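Local coordinates for fucolectin-related protein (Streptococcus pneumoniae, PDB 2WMF) that probably hydrolyses fucosylated blood-group carbohydrate antigens of the host, as a family 98 glycoside hydrolase whose catalytic module includes a closed beta/alpha barrel, at residues 37-42 / 176-181. Residues are numbered along the deposited sequence; the frame is centred on the assembly and turned at random.
Sequences SPLLLS and HFIWHD
L41 and I178 meet tip to tip in the core of a (beta/alpha)8, or TIM, barrel, where CD1 of L41 lies 4.0 Å from CD1 of I178. The same isoleucine methyl also comes near a second leucine of strand 39-45, more loosely, with CD2 of L39 4.4 Å from CD1 of I178. A single methyl thus sits against two leucines whose side chains leave that strand on the same face, two residues apart. In I178 the ethyl branch runs anti to the carbonyl carbon (chi1 -55°) and continues fully extended (chi2 -177°), which carries CD1 inward to the leucines. Leucine's forked tip offers methyls beyond CG, while beta-branched isoleucine suits a strand and still has an ethyl arm to reach inward. No hydrogen bond joins the two strands; even their closest CA atoms, those of L41 and I178, are 10.8 Å apart, for these first and fifth strands face each other across the barrel. L39 and L41 bond through their backbones to Y290 of strand 289-293, while I178 also packs on V208 of the next strand. W179 points outward instead, toward helix 159-172, and its NE1 donates to OD2 of D181 at 2.8 Å, nearly in the indole plane; OD1 accepts from the backbone N of N151. The cross-barrel contact is therefore purely apolar and non-directional, resting on dispersion and the exclusion of water.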
ATOM      1  N   SER A  37      -9.064  -6.026  11.477  1.00  9.77           N
ATOM      2  CA  SER A  37      -9.741  -6.677  10.358  1.00  9.04           C
ATOM      3  C   SER A  37      -9.492  -5.858   9.069  1.00  8.85           C
ATOM      4  O   SER A  37     -10.375  -5.164   8.575  1.00  8.31           O
ATOM      5  CB  SER A  37     -11.233  -6.725  10.645  1.00  9.16           C
ATOM      6  OG  SER A  37     -11.970  -7.405   9.669  1.00  9.91           O
ATOM      7  N   PRO A  38      -8.252  -5.897   8.568  1.00  8.08           N
ATOM      8  CA  PRO A  38      -7.921  -5.153   7.357  1.00  8.72           C
ATOM      9  C   PRO A  38      -8.554  -5.792   6.127  1.00  8.46           C
ATOM     10  O   PRO A  38      -9.156  -6.887   6.199  1.00  8.88           O
ATOM     11  CB  PRO A  38      -6.398  -5.252   7.314  1.00  8.75           C
ATOM     12  CG  PRO A  38      -6.084  -6.570   7.973  1.00  8.31           C
ATOM     13  CD  PRO A  38      -7.102  -6.648   9.093  1.00  7.05           C
ATOM     14  N   LEU A  39      -8.457  -5.092   4.994  1.00  8.90           N
ATOM     15  CA  LEU A  39      -9.071  -5.533   3.753  1.00  8.54           C
ATOM     16  C   LEU A  39      -8.069  -5.560   2.593  1.00  8.47           C
ATOM     17  O   LEU A  39      -7.336  -4.585   2.352  1.00  8.41           O
ATOM     18  CB  LEU A  39     -10.282  -4.625   3.366  1.00  8.22           C
ATOM     19  CG  LEU A  39     -10.999  -4.983   2.060  1.00  9.36           C
ATOM     20  CD1 LEU A  39     -11.678  -6.358   2.239  1.00  9.04           C
ATOM     21  CD2 LEU A  39     -12.043  -3.925   1.632  1.00  9.76           C
ATOM     22  N   LEU A  40      -7.984  -6.724   1.949  1.00  8.25           N
ATOM     23  CA  LEU A  40      -7.153  -6.899   0.741  1.00  8.64           C
ATOM     24  C   LEU A  40      -8.068  -6.988  -0.466  1.00  9.04           C
ATOM     25  O   LEU A  40      -8.909  -7.883  -0.542  1.00  8.89           O
ATOM     26  CB  LEU A  40      -6.294  -8.162   0.880  1.00  8.90           C
ATOM     27  CG  LEU A  40      -5.465  -8.585  -0.353  1.00  8.30           C
ATOM     28  CD1 LEU A  40      -4.312  -7.578  -0.525  1.00  9.07           C
ATOM     29  CD2 LEU A  40      -4.904 -10.025  -0.268  1.00 10.84           C
ATOM     30  N   LEU A  41      -7.885  -6.069  -1.426  1.00  8.55           N
ATOM     31  CA  LEU A  41      -8.576  -6.073  -2.677  1.00  9.74           C
ATOM     32  C   LEU A  41      -7.668  -6.641  -3.798  1.00  9.08           C
ATOM     33  O   LEU A  41      -6.511  -6.254  -3.928  1.00  9.30           O
ATOM     34  CB  LEU A  41      -9.046  -4.674  -3.074  1.00  9.96           C
ATOM     35  CG  LEU A  41     -10.145  -4.062  -2.198  1.00 10.72           C
ATOM     36  CD1 LEU A  41     -10.266  -2.536  -2.408  1.00 11.68           C
ATOM     37  CD2 LEU A  41     -11.477  -4.758  -2.475  1.00 12.25           C
ATOM     38  N   SER A  42      -8.227  -7.564  -4.561  1.00  8.92           N
ATOM     39  CA  SER A  42      -7.593  -8.150  -5.739  1.00  9.24           C
ATOM     40  C   SER A  42      -8.499  -7.937  -6.943  1.00  9.32           C
ATOM     41  O   SER A  42      -9.670  -8.291  -6.907  1.00  9.65           O
ATOM     42  CB  SER A  42      -7.294  -9.628  -5.537  1.00  9.14           C
ATOM     43  OG  SER A  42      -6.598  -9.870  -4.323  1.00  9.28           O
ATOM     44  N   HIS A 176     -19.290   0.108   1.649  1.00  9.31           N
ATOM     45  CA  HIS A 176     -18.156   1.065   1.622  1.00  8.72           C
ATOM     46  C   HIS A 176     -17.963   1.703   0.234  1.00  8.21           C
ATOM     47  O   HIS A 176     -18.030   1.025  -0.784  1.00  8.67           O
ATOM     48  CB  HIS A 176     -16.855   0.380   2.025  1.00  8.65           C
ATOM     49  CG  HIS A 176     -16.760   0.061   3.487  1.00  8.01           C
ATOM     50  ND1 HIS A 176     -17.171  -1.150   4.025  1.00 10.49           N
ATOM     51  CD2 HIS A 176     -16.302   0.807   4.521  1.00  9.87           C
ATOM     52  CE1 HIS A 176     -16.984  -1.117   5.337  1.00 10.31           C
ATOM     53  NE2 HIS A 176     -16.443   0.060   5.664  1.00  7.90           N
ATOM     54  N   PHE A 177     -17.689   2.996   0.251  1.00  7.76           N
ATOM     55  CA  PHE A 177     -17.262   3.758  -0.910  1.00  7.82           C
ATOM     56  C   PHE A 177     -15.764   3.952  -0.744  1.00  7.35           C
ATOM     57  O   PHE A 177     -15.300   4.530   0.253  1.00  7.43           O
ATOM     58  CB  PHE A 177     -17.971   5.114  -0.971  1.00  8.10           C
ATOM     59  CG  PHE A 177     -17.675   5.930  -2.239  1.00  9.00           C
ATOM     60  CD1 PHE A 177     -18.427   5.740  -3.373  1.00  8.70           C
ATOM     61  CD2 PHE A 177     -16.586   6.810  -2.287  1.00  8.27           C
ATOM     62  CE1 PHE A 177     -18.180   6.443  -4.545  1.00  7.88           C
ATOM     63  CE2 PHE A 177     -16.325   7.532  -3.428  1.00  9.19           C
ATOM     64  CZ  PHE A 177     -17.098   7.341  -4.567  1.00  8.88           C
ATOM     65  N   ILE A 178     -15.016   3.468  -1.732  1.00  7.45           N
ATOM     66  CA  ILE A 178     -13.526   3.475  -1.678  1.00  8.44           C
ATOM     67  C   ILE A 178     -13.010   4.363  -2.809  1.00  8.35           C
ATOM     68  O   ILE A 178     -13.233   4.063  -3.990  1.00  8.53           O
ATOM     69  CB  ILE A 178     -12.926   2.062  -1.765  1.00  8.43           C
ATOM     70  CG1 ILE A 178     -13.518   1.173  -0.659  1.00  9.13           C
ATOM     71  CG2 ILE A 178     -11.355   2.111  -1.678  1.00  8.03           C
ATOM     72  CD1 ILE A 178     -12.935  -0.217  -0.603  1.00 10.90           C
ATOM     73  N   TRP A 179     -12.310   5.435  -2.423  1.00  9.15           N
ATOM     74  CA  TRP A 179     -11.806   6.433  -3.385  1.00  7.86           C
ATOM     75  C   TRP A 179     -10.264   6.420  -3.439  1.00  7.90           C
ATOM     76  O   TRP A 179      -9.632   6.825  -2.482  1.00  9.00           O
ATOM     77  CB  TRP A 179     -12.304   7.852  -3.016  1.00  8.88           C
ATOM     78  CG  TRP A 179     -12.106   8.893  -4.089  1.00  8.77           C
ATOM     79  CD1 TRP A 179     -11.225   8.851  -5.146  1.00  9.27           C
ATOM     80  CD2 TRP A 179     -12.794  10.141  -4.196  1.00  8.75           C
ATOM     81  NE1 TRP A 179     -11.322   9.994  -5.886  1.00  7.90           N
ATOM     82  CE2 TRP A 179     -12.267  10.812  -5.322  1.00  9.19           C
ATOM     83  CE3 TRP A 179     -13.801  10.768  -3.436  1.00  9.20           C
ATOM     84  CZ2 TRP A 179     -12.746  12.064  -5.728  1.00  8.59           C
ATOM     85  CZ3 TRP A 179     -14.265  11.994  -3.817  1.00  9.56           C
ATOM     86  CH2 TRP A 179     -13.733  12.645  -4.956  1.00  9.72           C
ATOM     87  N   HIS A 180      -9.689   5.931  -4.541  1.00  6.84           N
ATOM     88  CA  HIS A 180      -8.233   5.930  -4.747  1.00  7.51           C
ATOM     89  C   HIS A 180      -7.865   7.127  -5.615  1.00  8.00           C
ATOM     90  O   HIS A 180      -8.350   7.286  -6.756  1.00  9.33           O
ATOM     91  CB  HIS A 180      -7.771   4.663  -5.491  1.00  6.90           C
ATOM     92  CG  HIS A 180      -7.825   3.397  -4.688  1.00  8.11           C
ATOM     93  ND1 HIS A 180      -6.907   3.089  -3.703  1.00  9.81           N
ATOM     94  CD2 HIS A 180      -8.643   2.323  -4.793  1.00  8.49           C
ATOM     95  CE1 HIS A 180      -7.179   1.886  -3.214  1.00  9.40           C
ATOM     96  NE2 HIS A 180      -8.218   1.391  -3.863  1.00  8.99           N
ATOM     97  N   ASP A 181      -6.971   7.976  -5.106  1.00  7.89           N
ATOM     98  CA  ASP A 181      -6.521   9.157  -5.870  1.00  8.09           C
ATOM     99  C   ASP A 181      -5.275   9.730  -5.214  1.00  7.74           C
ATOM    100  O   ASP A 181      -4.776   9.177  -4.223  1.00  7.42           O
ATOM    101  CB  ASP A 181      -7.666  10.192  -6.037  1.00  7.87           C
ATOM    102  CG  ASP A 181      -8.051  10.412  -7.471  1.00  9.11           C
ATOM    103  OD1 ASP A 181      -7.135  10.375  -8.327  1.00  9.36           O
ATOM    104  OD2 ASP A 181      -9.282  10.579  -7.738  1.00  8.51           O
TER